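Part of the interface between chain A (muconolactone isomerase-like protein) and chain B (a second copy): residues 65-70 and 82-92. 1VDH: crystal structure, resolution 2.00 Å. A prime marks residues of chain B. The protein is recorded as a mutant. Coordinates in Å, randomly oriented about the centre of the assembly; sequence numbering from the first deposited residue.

Chain A (65-70) YQVVGH
Chain B (82-92) GLDPLLEAEAR

An extended segment and the turn after it lie against one face of a helix from a second copy of the protein. In chain A, residues 65-67 are extended, with phi/psi of -129/152 at Tyr65, -95/115 at Gln66 and -97/131 at Val67. Val68 stays extended at -76/146, Gly69 turns to 92/-180, and His70 closes the stretch at -82/-11. In chain B, Gly82′ (-167/-180) leads into a helix that includes Arg92′ and continues beyond it, with phi near -63° and psi near -42°. Its backbone hydrogen bonds are regular i to i+4 links, beginning with Leu87′ N to Leu83′ O at 2.8 Å; Leu86′ N also makes a weak bond to Leu83′ O at 2.9 Å. The N-to-C directions of strand and helix lie 74° apart, and their axes approach to 10.3 Å. The register is set by Val68 and Leu87′, whose CA atoms are 6.2 Å apart.

The helix presents Leu83′, Leu87′ and Glu90′, spaced by four and then three residues so that they share one face; all three direct CA-to-CB toward chain A. Leu87′ (chi1 m, chi2 t) is the apolar centre. Leu87′ CD2 lies 3.7 Å from CB of Val68, a p rotamer whose CA-to-CB bond points sideways. One turn earlier, Leu83′ (chi1 t, chi2 p) brings CD1 to 4.0 Å from the same Val68 CB. A beta-branched side chain thus packs against two leucines a helical turn apart, and Val68 and Leu87′ each have 66 Å² covered by the opposing stretch.

The direct hydrogen bond of the contact comes three residues beyond Leu87′. Glu90′, extended with chi1 and chi2 both t and chi3 at -124°, reaches the backbone just past Val68: Gly69 N donates to Glu90′ OE1 at 2.9 Å, with an N-H...O angle of 143°. A buried carboxylate needs donors, and this amide supplies one; OE1 has a further hydrogen bond elsewhere in the structure. Glu90′ OE2 passes 3.8 Å from Val68 CG2, so the acid lies directly beside the apolar patch. Glycine at 69 is explained by its own backbone: at phi 92 and psi 180 a CB would be jammed against the carbonyl oxygen of Val68.

Gln66 points toward the helix, fully extended (chi1 and chi2 t, chi3 163°), and lays Gln66 OE1 3.8 Å from CB of Leu87′. Ala91′ CB is 4.3 Å from Gln66 OE1, a small side chain beside the amide tip. A water sits 2.9 Å from Gln66 OE1 and 2.8 Å from Glu90′ OE2, placed to donate to either; with further acceptors in reach it need not serve both at once. Val67 turns its CB away, the alternation expected of a strand. Off the contact, Arg92′ NH2 forms a salt bridge with Glu88′ OE2 at 2.8 Å, one turn back along the helix.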

# COMPACT_ATOMS: atom_id res chain seq x y z
N TYR A 65 -20.16 -11.76 13.45
CA TYR A 65 -19.32 -12.91 13.13
C TYR A 65 -17.91 -12.91 13.68
O TYR A 65 -17.32 -11.85 13.90
CB TYR A 65 -19.21 -13.04 11.60
CG TYR A 65 -20.52 -12.98 10.87
CD1 TYR A 65 -21.14 -14.15 10.43
CD2 TYR A 65 -21.14 -11.77 10.60
CE1 TYR A 65 -22.34 -14.12 9.74
CE2 TYR A 65 -22.35 -11.72 9.90
CZ TYR A 65 -22.94 -12.90 9.48
OH TYR A 65 -24.11 -12.86 8.78
N GLN A 66 -17.38 -14.11 13.88
CA GLN A 66 -16.00 -14.28 14.33
C GLN A 66 -15.25 -14.50 13.03
O GLN A 66 -15.48 -15.49 12.34
CB GLN A 66 -15.85 -15.51 15.23
CG GLN A 66 -14.42 -15.72 15.72
CD GLN A 66 -14.28 -16.89 16.68
OE1 GLN A 66 -13.17 -17.39 16.92
NE2 GLN A 66 -15.40 -17.33 17.25
N VAL A 67 -14.37 -13.57 12.69
CA VAL A 67 -13.63 -13.63 11.43
C VAL A 67 -12.23 -14.22 11.58
O VAL A 67 -11.46 -13.81 12.44
CB VAL A 67 -13.53 -12.21 10.80
CG1 VAL A 67 -12.87 -12.27 9.42
CG2 VAL A 67 -14.91 -11.59 10.69
N VAL A 68 -11.89 -15.18 10.73
CA VAL A 68 -10.58 -15.82 10.77
C VAL A 68 -9.49 -14.92 10.19
O VAL A 68 -9.75 -14.13 9.28
CB VAL A 68 -10.59 -17.17 9.98
CG1 VAL A 68 -10.83 -16.93 8.49
CG2 VAL A 68 -9.28 -17.93 10.20
N GLY A 69 -8.28 -15.02 10.74
CA GLY A 69 -7.16 -14.25 10.22
C GLY A 69 -6.86 -12.90 10.82
O GLY A 69 -7.58 -12.42 11.70
N HIS A 70 -5.83 -12.25 10.29
CA HIS A 70 -5.40 -10.94 10.79
C HIS A 70 -6.18 -9.75 10.24
O HIS A 70 -6.04 -8.63 10.75
CB HIS A 70 -3.91 -10.72 10.49
CG HIS A 70 -3.63 -10.35 9.06
ND1 HIS A 70 -3.88 -11.20 8.01
CD2 HIS A 70 -3.13 -9.22 8.52
CE1 HIS A 70 -3.55 -10.60 6.88
NE2 HIS A 70 -3.09 -9.40 7.16
N GLY B 82 -11.60 -28.71 9.75
CA GLY B 82 -12.54 -27.67 9.39
C GLY B 82 -12.09 -26.32 9.93
O GLY B 82 -11.05 -26.23 10.57
N LEU B 83 -12.88 -25.28 9.66
CA LEU B 83 -12.56 -23.93 10.12
C LEU B 83 -12.71 -23.73 11.62
O LEU B 83 -11.89 -23.05 12.25
CB LEU B 83 -13.41 -22.90 9.37
CG LEU B 83 -13.36 -21.44 9.84
CD1 LEU B 83 -11.94 -20.88 9.75
CD2 LEU B 83 -14.31 -20.61 9.01
N ASP B 84 -13.77 -24.29 12.20
CA ASP B 84 -14.01 -24.14 13.64
C ASP B 84 -12.81 -24.49 14.50
O ASP B 84 -12.45 -23.73 15.39
CB ASP B 84 -15.26 -24.93 14.07
CG ASP B 84 -16.54 -24.32 13.52
OD1 ASP B 84 -16.47 -23.41 12.67
OD2 ASP B 84 -17.63 -24.76 13.95
N PRO B 85 -12.17 -25.66 14.26
CA PRO B 85 -10.99 -26.02 15.06
C PRO B 85 -9.85 -25.01 14.86
O PRO B 85 -9.05 -24.78 15.77
CB PRO B 85 -10.61 -27.39 14.51
CG PRO B 85 -11.93 -27.96 14.11
CD PRO B 85 -12.59 -26.80 13.42
N LEU B 86 -9.78 -24.42 13.67
CA LEU B 86 -8.74 -23.42 13.38
C LEU B 86 -9.05 -22.13 14.12
O LEU B 86 -8.15 -21.50 14.66
CB LEU B 86 -8.63 -23.13 11.88
CG LEU B 86 -8.00 -24.21 11.00
CD1 LEU B 86 -7.96 -23.73 9.55
CD2 LEU B 86 -6.59 -24.52 11.49
N LEU B 87 -10.32 -21.74 14.13
CA LEU B 87 -10.76 -20.54 14.84
C LEU B 87 -10.41 -20.72 16.32
O LEU B 87 -9.98 -19.79 16.98
CB LEU B 87 -12.27 -20.33 14.69
CG LEU B 87 -12.76 -19.82 13.33
CD1 LEU B 87 -14.29 -19.80 13.31
CD2 LEU B 87 -12.21 -18.43 13.08
N GLU B 88 -10.59 -21.95 16.80
CA GLU B 88 -10.30 -22.30 18.18
C GLU B 88 -8.82 -22.13 18.50
O GLU B 88 -8.46 -21.42 19.43
CB GLU B 88 -10.73 -23.75 18.43
CG GLU B 88 -10.50 -24.25 19.85
CD GLU B 88 -10.88 -25.72 19.99
OE1 GLU B 88 -12.04 -26.06 19.67
OE2 GLU B 88 -10.03 -26.52 20.42
N ALA B 89 -7.96 -22.77 17.70
CA ALA B 89 -6.51 -22.69 17.89
C ALA B 89 -6.01 -21.26 17.83
O ALA B 89 -5.13 -20.86 18.60
CB ALA B 89 -5.80 -23.54 16.83
N GLU B 90 -6.57 -20.48 16.91
CA GLU B 90 -6.21 -19.08 16.71
C GLU B 90 -6.63 -18.21 17.90
O GLU B 90 -5.85 -17.41 18.41
CB GLU B 90 -6.86 -18.58 15.42
CG GLU B 90 -6.64 -17.13 15.09
CD GLU B 90 -7.40 -16.72 13.84
OE1 GLU B 90 -6.77 -16.21 12.89
OE2 GLU B 90 -8.64 -16.91 13.80
N ALA B 91 -7.87 -18.39 18.34
CA ALA B 91 -8.40 -17.62 19.47
C ALA B 91 -7.62 -17.91 20.76
O ALA B 91 -7.29 -17.00 21.52
CB ALA B 91 -9.88 -17.91 19.67
N ARG B 92 -7.33 -19.19 20.99
CA ARG B 92 -6.60 -19.61 22.18
C ARG B 92 -5.18 -19.05 22.19
O ARG B 92 -4.67 -18.67 23.25
CB ARG B 92 -6.60 -21.13 22.32
CG ARG B 92 -8.00 -21.69 22.55
CD ARG B 92 -8.00 -22.87 23.51
NE ARG B 92 -8.24 -24.14 22.85
CZ ARG B 92 -8.34 -25.31 23.49
NH1 ARG B 92 -8.23 -25.35 24.82
NH2 ARG B 92 -8.56 -26.42 22.81
O HOH W 1 -10.49 -17.04 15.92